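PDB 5V85: EDD domain protein, DegV family from Ruminococcus gnavus ATCC 29149, which probably binds fatty acids, enclosing vaccenic acid almost completely in a deep tunnel. Local coordinates for the vaccenic acid site and the interface of chains A and B. Numbering follows the deposited sequence. Chains: chain A/B, EDD domain protein, DegV family.

Contact 1: the vaccenic acid site. Residues chain A 29, 47, 80-82, 104, 108-110, 137-139, 176, 178, 191, 211, 215-217, 285, 288-289, 295. With VCA (vaccenic acid), chain C.
The backbone is extended at A:Thr80 in strand 79-81 and at A:Ser109 just before helix 111-126, so two hydroxyls converge on the carboxyl group of vaccenic acid. A:Ser109 OG, anti to its backbone N (chi1 172°), donates to VCA O2 at 2.5 Å. A:Thr80 OG1 sits in the crowded position between N and carbonyl carbon (chi1 56°) and donates to VCA O1 at 2.6 Å. The same threonine oxygen lies in the ring plane at the edge of A:Tyr288, hydrogen-bonded to its phenolic OH at 2.6 Å, which fixes the hydroxyl's rotation. One water joins O2 to A:Gly110 N; a second joins O1 to A:Arg191 NH2 and A:Thr80 O. The guanidinium of A:Arg191 both braces the loop and lines the pocket: NE, at 2.9 Å, and NH2 both grip A:Leu108 O side-on, lying above that carbonyl's plane, while NH2 stands 4.0 Å from VCA O2 in a long salt bridge. An alanine here would remove both bonds to A:Leu108 O and the link to the water on O1, and would probably loosen the segment presenting A:Ser109 and leave any negative charge on the head group less well compensated. Beyond the head group, C5 lies over the centre of the A:Tyr288 ring, 3.8 Å from its centroid. The acyl chain turns at its cis C11-C12 double bond, where A:Ile295 CD1 touches C10 and C11 and A:Phe178 offers a face to C13. The methyl end, VCA C18, stops against A:Ser211 CB, at 3.7 Å, and A:Leu108 CD1. Polar recognition at one end and a bent apolar tunnel suit the pocket to holding a single fatty acid, its likely role.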
loop_
_atom_site.group_PDB
_atom_site.type_symbol
_atom_site.label_atom_id
_atom_site.label_comp_id
_atom_site.label_asym_id
_atom_site.label_seq_id
_atom_site.Cartn_x
_atom_site.Cartn_y
_atom_site.Cartn_z
ATOM N N CYS A 29 13.667 -16.326 8.750
ATOM C CA CYS A 29 13.629 -16.506 7.303
ATOM C C CYS A 29 14.430 -15.425 6.590
ATOM O O CYS A 29 15.065 -15.698 5.564
ATOM C CB CYS A 29 12.185 -16.522 6.804
ATOM S SG CYS A 29 12.031 -16.892 5.041
ATOM N N LEU A 47 12.596 -19.327 13.655
ATOM C CA LEU A 47 11.461 -20.210 13.479
ATOM C C LEU A 47 11.859 -21.643 13.827
ATOM O O LEU A 47 13.016 -21.936 14.136
ATOM C CB LEU A 47 10.911 -20.115 12.057
ATOM C CG LEU A 47 9.966 -18.955 11.750
ATOM C CD1 LEU A 47 10.736 -17.716 11.359
ATOM C CD2 LEU A 47 9.013 -19.348 10.645
ATOM N N THR A 80 7.208 -26.517 9.365
ATOM C CA THR A 80 7.813 -25.384 10.051
ATOM C C THR A 80 6.792 -24.764 10.997
ATOM O O THR A 80 5.589 -25.012 10.895
ATOM C CB THR A 80 8.336 -24.330 9.061
ATOM O OG1 THR A 80 7.275 -23.909 8.194
ATOM C CG2 THR A 80 9.479 -24.898 8.220
ATOM N N SER A 81 7.289 -23.950 11.927
ATOM C CA SER A 81 6.434 -23.251 12.876
ATOM C C SER A 81 6.957 -21.839 13.083
ATOM O O SER A 81 8.170 -21.619 13.144
ATOM C CB SER A 81 6.361 -23.991 14.220
ATOM O OG SER A 81 7.656 -24.252 14.733
ATOM N N CYS A 82 6.037 -20.885 13.188
ATOM C CA CYS A 82 6.417 -19.505 13.409
ATOM C C CYS A 82 6.865 -19.307 14.858
ATOM O O CYS A 82 6.629 -20.164 15.714
ATOM C CB CYS A 82 5.246 -18.582 13.074
ATOM S SG CYS A 82 3.840 -18.755 14.185
ATOM N N LEU A 104 7.961 -12.554 7.868
ATOM C CA LEU A 104 7.401 -13.188 6.683
ATOM C C LEU A 104 6.043 -12.601 6.326
ATOM O O LEU A 104 5.337 -12.088 7.200
ATOM C CB LEU A 104 7.244 -14.693 6.905
ATOM C CG LEU A 104 8.481 -15.565 6.741
ATOM C CD1 LEU A 104 8.446 -16.714 7.736
ATOM C CD2 LEU A 104 8.542 -16.075 5.320
ATOM N N LEU A 108 1.609 -16.088 4.296
ATOM C CA LEU A 108 2.371 -17.326 4.212
ATOM C C LEU A 108 2.760 -17.904 5.564
ATOM O O LEU A 108 3.231 -19.046 5.613
ATOM C CB LEU A 108 3.649 -17.115 3.383
ATOM C CG LEU A 108 3.482 -16.542 1.974
ATOM C CD1 LEU A 108 4.840 -16.246 1.349
ATOM C CD2 LEU A 108 2.680 -17.494 1.094
ATOM N N SER A 109 2.577 -17.166 6.655
ATOM C CA SER A 109 3.090 -17.600 7.946
ATOM C C SER A 109 2.366 -16.844 9.049
ATOM O O SER A 109 1.904 -15.719 8.846
ATOM C CB SER A 109 4.604 -17.365 8.047
ATOM O OG SER A 109 5.083 -17.609 9.361
ATOM N N GLY A 110 2.282 -17.473 10.219
ATOM C CA GLY A 110 1.757 -16.814 11.395
ATOM C C GLY A 110 2.743 -15.924 12.111
ATOM O O GLY A 110 2.436 -15.413 13.192
ATOM N N ARG A 137 5.174 -8.859 3.357
ATOM C CA ARG A 137 4.474 -9.360 2.173
ATOM C C ARG A 137 5.440 -10.090 1.245
ATOM O O ARG A 137 5.272 -10.108 0.024
ATOM C CB ARG A 137 3.748 -8.230 1.436
ATOM C CG ARG A 137 2.556 -7.667 2.209
ATOM C CD ARG A 137 2.601 -6.146 2.299
ATOM N NE ARG A 137 1.526 -5.618 3.137
ATOM C CZ ARG A 137 1.713 -4.896 4.239
ATOM N NH1 ARG A 137 2.940 -4.599 4.650
ATOM N NH2 ARG A 137 0.668 -4.465 4.934
ATOM N N SER A 138 6.469 -10.699 1.836
ATOM C CA SER A 138 7.521 -11.337 1.062
ATOM C C SER A 138 8.184 -12.404 1.930
ATOM O O SER A 138 7.558 -12.939 2.852
ATOM C CB SER A 138 8.536 -10.281 0.589
ATOM O OG SER A 138 9.676 -10.875 -0.012
ATOM N N ALA A 139 9.445 -12.704 1.650
ATOM C CA ALA A 139 10.182 -13.717 2.392
ATOM C C ALA A 139 11.658 -13.542 2.073
ATOM O O ALA A 139 12.029 -12.790 1.166
ATOM C CB ALA A 139 9.712 -15.131 2.039
ATOM N N THR A 176 8.926 -9.487 -5.321
ATOM C CA THR A 176 9.667 -10.723 -5.094
ATOM C C THR A 176 9.429 -11.695 -6.243
ATOM O O THR A 176 8.312 -11.800 -6.757
ATOM C CB THR A 176 9.250 -11.379 -3.766
ATOM O OG1 THR A 176 9.414 -10.441 -2.696
ATOM C CG2 THR A 176 10.089 -12.627 -3.475
ATOM N N PHE A 178 10.927 -15.770 -7.793
ATOM C CA PHE A 178 11.782 -16.919 -7.536
ATOM C C PHE A 178 11.516 -18.025 -8.545
ATOM O O PHE A 178 10.426 -18.123 -9.116
ATOM C CB PHE A 178 11.619 -17.448 -6.102
ATOM C CG PHE A 178 10.222 -17.894 -5.746
ATOM C CD1 PHE A 178 9.266 -16.976 -5.338
ATOM C CD2 PHE A 178 9.885 -19.238 -5.767
ATOM C CE1 PHE A 178 7.989 -17.389 -4.986
ATOM C CE2 PHE A 178 8.611 -19.657 -5.412
ATOM C CZ PHE A 178 7.664 -18.730 -5.019
ATOM N N ARG A 191 1.052 -23.387 0.693
ATOM C CA ARG A 191 1.492 -22.034 0.377
ATOM C C ARG A 191 1.305 -21.672 -1.091
ATOM O O ARG A 191 1.686 -20.570 -1.497
ATOM C CB ARG A 191 2.964 -21.858 0.771
ATOM C CG ARG A 191 3.174 -21.298 2.172
ATOM C CD ARG A 191 2.779 -22.298 3.250
ATOM N NE ARG A 191 2.878 -21.720 4.586
ATOM C CZ ARG A 191 2.731 -22.407 5.715
ATOM N NH1 ARG A 191 2.479 -23.710 5.679
ATOM N NH2 ARG A 191 2.840 -21.791 6.884
ATOM N N SER A 211 5.708 -12.719 -5.943
ATOM C CA SER A 211 4.743 -12.206 -4.991
ATOM C C SER A 211 3.602 -11.498 -5.713
ATOM O O SER A 211 3.729 -11.067 -6.862
ATOM C CB SER A 211 5.407 -11.229 -4.021
ATOM O OG SER A 211 5.960 -10.125 -4.721
ATOM N N GLY A 215 0.978 -10.239 -0.774
ATOM C CA GLY A 215 1.887 -11.148 -0.104
ATOM C C GLY A 215 1.611 -12.617 -0.321
ATOM O O GLY A 215 2.104 -13.445 0.454
ATOM N N THR A 216 0.822 -12.970 -1.330
ATOM C CA THR A 216 0.654 -14.356 -1.735
ATOM C C THR A 216 1.592 -14.661 -2.899
ATOM O O THR A 216 2.247 -13.774 -3.453
ATOM C CB THR A 216 -0.801 -14.649 -2.128
ATOM O OG1 THR A 216 -1.184 -13.805 -3.221
ATOM C CG2 THR A 216 -1.741 -14.413 -0.949
ATOM N N ILE A 217 1.649 -15.933 -3.269
ATOM C CA ILE A 217 2.496 -16.397 -4.361
ATOM C C ILE A 217 1.639 -16.591 -5.604
ATOM O O ILE A 217 0.520 -17.114 -5.527
ATOM C CB ILE A 217 3.223 -17.699 -3.975
ATOM C CG1 ILE A 217 4.124 -17.463 -2.755
ATOM C CG2 ILE A 217 4.030 -18.232 -5.147
ATOM C CD1 ILE A 217 4.729 -18.731 -2.179
ATOM N N SER A 285 14.218 -20.457 4.536
ATOM C CA SER A 285 14.304 -20.276 3.091
ATOM C C SER A 285 14.768 -21.552 2.401
ATOM O O SER A 285 14.241 -21.920 1.346
ATOM C CB SER A 285 15.239 -19.112 2.762
ATOM O OG SER A 285 14.684 -17.877 3.198
ATOM N N TYR A 288 11.872 -24.228 2.113
ATOM C CA TYR A 288 10.844 -23.993 1.106
ATOM C C TYR A 288 11.401 -23.738 -0.290
ATOM O O TYR A 288 10.729 -24.067 -1.273
ATOM C CB TYR A 288 9.940 -22.832 1.545
ATOM C CG TYR A 288 9.028 -23.254 2.677
ATOM C CD1 TYR A 288 7.889 -24.011 2.431
ATOM C CD2 TYR A 288 9.338 -22.951 3.997
ATOM C CE1 TYR A 288 7.067 -24.426 3.464
ATOM C CE2 TYR A 288 8.520 -23.361 5.037
ATOM C CZ TYR A 288 7.388 -24.099 4.764
ATOM O OH TYR A 288 6.574 -24.514 5.796
ATOM N N ALA A 289 12.615 -23.194 -0.413
ATOM C CA ALA A 289 13.199 -23.026 -1.741
ATOM C C ALA A 289 13.818 -24.315 -2.259
ATOM O O ALA A 289 13.823 -24.548 -3.474
ATOM C CB ALA A 289 14.254 -21.918 -1.736
ATOM N N ILE A 295 16.010 -16.853 -5.382
ATOM C CA ILE A 295 15.030 -15.828 -5.034
ATOM C C ILE A 295 15.630 -14.466 -5.359
ATOM O O ILE A 295 16.788 -14.199 -5.016
ATOM C CB ILE A 295 14.630 -15.909 -3.549
ATOM C CG1 ILE A 295 14.065 -17.294 -3.218
ATOM C CG2 ILE A 295 13.629 -14.814 -3.197
ATOM C CD1 ILE A 295 14.202 -17.676 -1.763
HETATM O O2 VCA C . 5.203 -20.097 9.577
HETATM C C1 VCA C . 5.941 -20.989 9.076
HETATM O O1 VCA C . 5.846 -22.173 9.489
HETATM C C2 VCA C . 6.944 -20.634 7.977
HETATM C C3 VCA C . 6.287 -20.763 6.599
HETATM C C4 VCA C . 7.085 -19.959 5.569
HETATM C C5 VCA C . 6.557 -20.247 4.163
HETATM C C6 VCA C . 7.223 -19.319 3.144
HETATM C C7 VCA C . 8.740 -19.512 3.143
HETATM C C8 VCA C . 9.343 -18.905 1.873
HETATM C C9 VCA C . 10.860 -19.094 1.879
HETATM C C10 VCA C . 11.477 -18.517 0.604
HETATM C C11 VCA C . 11.127 -19.389 -0.602
HETATM C C12 VCA C . 10.597 -18.866 -1.709
HETATM C C13 VCA C . 10.333 -17.363 -1.842
HETATM C C14 VCA C . 8.882 -17.056 -1.470
HETATM C C15 VCA C . 8.525 -15.622 -1.867
HETATM C C16 VCA C . 7.194 -15.229 -1.219
HETATM C C17 VCA C . 6.665 -13.929 -1.826
HETATM C C18 VCA C . 5.299 -13.592 -1.224
HETATM O O HOH W 1 2.784 -20.276 10.712
HETATM O O HOH W 2 3.680 -23.486 9.251
#

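Contact 2: the interface of chains A and B. Residues chain A 173, 242-243, 246-247; chain B 159, 161-162, 165, 169.
B:Glu165 loses more surface to the partner chain than any other residue in this patch of a two-fold symmetric interface between DegV-family subunits, and its carboxylate meets chain A through both oxygens. The chain is extended beyond CG and reaches tip to tip toward A:Lys247, whose NZ takes the syn lone pair of OE1 in a salt bridge of 2.6 Å. A:Lys247 is itself stretched out beyond CG, and hides little of its own surface. The other oxygen, OE2, is approached from above the carboxylate plane by A:Asn243 ND2 at 2.9 Å, a fairly straight bond (159° at H) that runs along the amide plane. A:Asn243, next in buried surface, has a left-handed backbone (phi 52°) and turns its amide against the first turn of helix 160-173 of chain B. Its OD1 contacts a water at 2.5 Å that also reaches B:Thr159 OG1. That turn carries a capping box: B:Glu162 N donates to B:Thr159 OG1, and B:Thr159 N returns a bond of 3.0 Å to B:Glu162 OE1. The other carboxylate oxygen of B:Glu162, OE2, comes within 3.1 Å of A:Asp246 OD2, with the two carboxylates nearly coplanar, so the pair would repel unless a proton is shared. A similar repulsion would be expected at A:Glu173 if both acids are ionised, for its carboxylate stacks on that of B:Glu165 with planes 21° apart and OE2 atoms 3.3 Å from each other; A:Lys247 would partly offset this charge, and one acid may be protonated. Alongside, B:Cys169, a cysteine for which an interchain disulfide has been seen in a structure of this protein, places SG 3.7 Å from A:Glu173 OE2.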
loop_
_atom_site.group_PDB
_atom_site.type_symbol
_atom_site.label_atom_id
_atom_site.label_comp_id
_atom_site.label_asym_id
_atom_site.label_seq_id
_atom_site.Cartn_x
_atom_site.Cartn_y
_atom_site.Cartn_z
ATOM N N GLU A 173 6.679 -0.753 -2.825
ATOM C CA GLU A 173 7.450 -0.755 -4.063
ATOM C C GLU A 173 8.162 -2.079 -4.309
ATOM O O GLU A 173 8.505 -2.381 -5.458
ATOM C CB GLU A 173 8.481 0.377 -4.043
ATOM C CG GLU A 173 7.890 1.752 -3.746
ATOM C CD GLU A 173 8.946 2.778 -3.365
ATOM O OE1 GLU A 173 10.029 2.383 -2.887
ATOM O OE2 GLU A 173 8.690 3.987 -3.546
ATOM N N VAL A 242 10.957 0.027 -11.102
ATOM C CA VAL A 242 10.956 1.453 -11.398
ATOM C C VAL A 242 11.952 2.124 -10.466
ATOM O O VAL A 242 12.137 1.701 -9.320
ATOM C CB VAL A 242 9.552 2.088 -11.254
ATOM C CG1 VAL A 242 8.614 1.570 -12.336
ATOM C CG2 VAL A 242 8.978 1.821 -9.874
ATOM N N ASN A 243 12.604 3.170 -10.971
ATOM C CA ASN A 243 13.607 3.915 -10.211
ATOM C C ASN A 243 14.657 2.972 -9.624
ATOM O O ASN A 243 14.994 3.032 -8.440
ATOM C CB ASN A 243 12.945 4.754 -9.116
ATOM C CG ASN A 243 11.869 5.684 -9.660
ATOM O OD1 ASN A 243 12.102 6.426 -10.613
ATOM N ND2 ASN A 243 10.685 5.648 -9.052
ATOM N N ASP A 246 17.711 3.856 -7.338
ATOM C CA ASP A 246 17.538 4.153 -5.922
ATOM C C ASP A 246 17.486 2.906 -5.049
ATOM O O ASP A 246 17.376 3.030 -3.825
ATOM C CB ASP A 246 16.254 4.968 -5.700
ATOM C CG ASP A 246 16.201 6.226 -6.546
ATOM O OD1 ASP A 246 17.274 6.783 -6.861
ATOM O OD2 ASP A 246 15.081 6.662 -6.893
ATOM N N LYS A 247 17.562 1.713 -5.634
ATOM C CA LYS A 247 17.214 0.495 -4.925
ATOM C C LYS A 247 18.365 -0.501 -4.927
ATOM O O LYS A 247 19.215 -0.503 -5.824
ATOM C CB LYS A 247 15.961 -0.142 -5.540
ATOM C CG LYS A 247 14.860 0.875 -5.796
ATOM C CD LYS A 247 13.546 0.230 -6.172
ATOM C CE LYS A 247 12.417 1.251 -6.131
ATOM N NZ LYS A 247 11.125 0.653 -6.557
ATOM N N THR B 159 11.918 13.271 -10.128
ATOM C CA THR B 159 11.573 12.991 -11.510
ATOM C C THR B 159 10.129 12.508 -11.606
ATOM O O THR B 159 9.479 12.188 -10.605
ATOM C CB THR B 159 12.506 11.935 -12.097
ATOM O OG1 THR B 159 12.160 10.650 -11.563
ATOM C CG2 THR B 159 13.954 12.251 -11.758
ATOM N N GLU B 161 8.870 9.655 -12.780
ATOM C CA GLU B 161 8.715 8.313 -12.221
ATOM C C GLU B 161 8.767 8.336 -10.698
ATOM O O GLU B 161 8.053 7.580 -10.029
ATOM C CB GLU B 161 9.806 7.386 -12.767
ATOM C CG GLU B 161 9.476 6.654 -14.069
ATOM C CD GLU B 161 7.986 6.457 -14.301
ATOM O OE1 GLU B 161 7.475 6.964 -15.321
ATOM O OE2 GLU B 161 7.332 5.777 -13.481
ATOM N N GLU B 162 9.614 9.198 -10.136
ATOM C CA GLU B 162 9.743 9.282 -8.686
ATOM C C GLU B 162 8.493 9.886 -8.049
ATOM O O GLU B 162 8.049 9.431 -6.988
ATOM C CB GLU B 162 10.989 10.092 -8.338
ATOM C CG GLU B 162 12.271 9.274 -8.278
ATOM C CD GLU B 162 13.510 10.142 -8.155
ATOM O OE1 GLU B 162 13.392 11.377 -8.308
ATOM O OE2 GLU B 162 14.604 9.587 -7.914
ATOM N N GLU B 165 5.791 7.091 -8.030
ATOM C CA GLU B 165 5.993 6.068 -7.009
ATOM C C GLU B 165 5.702 6.613 -5.616
ATOM O O GLU B 165 5.092 5.924 -4.789
ATOM C CB GLU B 165 7.422 5.521 -7.087
ATOM C CG GLU B 165 7.545 4.064 -6.666
ATOM C CD GLU B 165 8.984 3.572 -6.619
ATOM O OE1 GLU B 165 9.187 2.342 -6.649
ATOM O OE2 GLU B 165 9.912 4.409 -6.551
ATOM N N CYS B 169 2.577 5.443 -3.038
ATOM C CA CYS B 169 2.821 5.047 -1.655
ATOM C C CYS B 169 1.900 5.797 -0.705
ATOM O O CYS B 169 1.320 5.205 0.211
ATOM C CB CYS B 169 4.276 5.321 -1.282
ATOM S SG CYS B 169 5.483 4.085 -1.800
HETATM O O HOH W 3 13.590 8.123 -11.750
#

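The centres of the C-alpha atoms of contact 1 and contact 2 lie about 25 Å apart, and the two have no residue in common. Sequence nevertheless brings them close: helix 160-173, whose last residue A:Glu173 belongs to contact 2, is followed, after two residues, by strand 176-179, which supplies A:Thr176 and A:Phe178 to contact 1. Within chain A the lipid is held by that subunit's own residues in contact 1, so each copy can carry its own fatty acid, while contact 2 joins the two copies. A shift of helix 160-173 could in principle pass to the lipid tunnel, though the structure alone does not show such coupling.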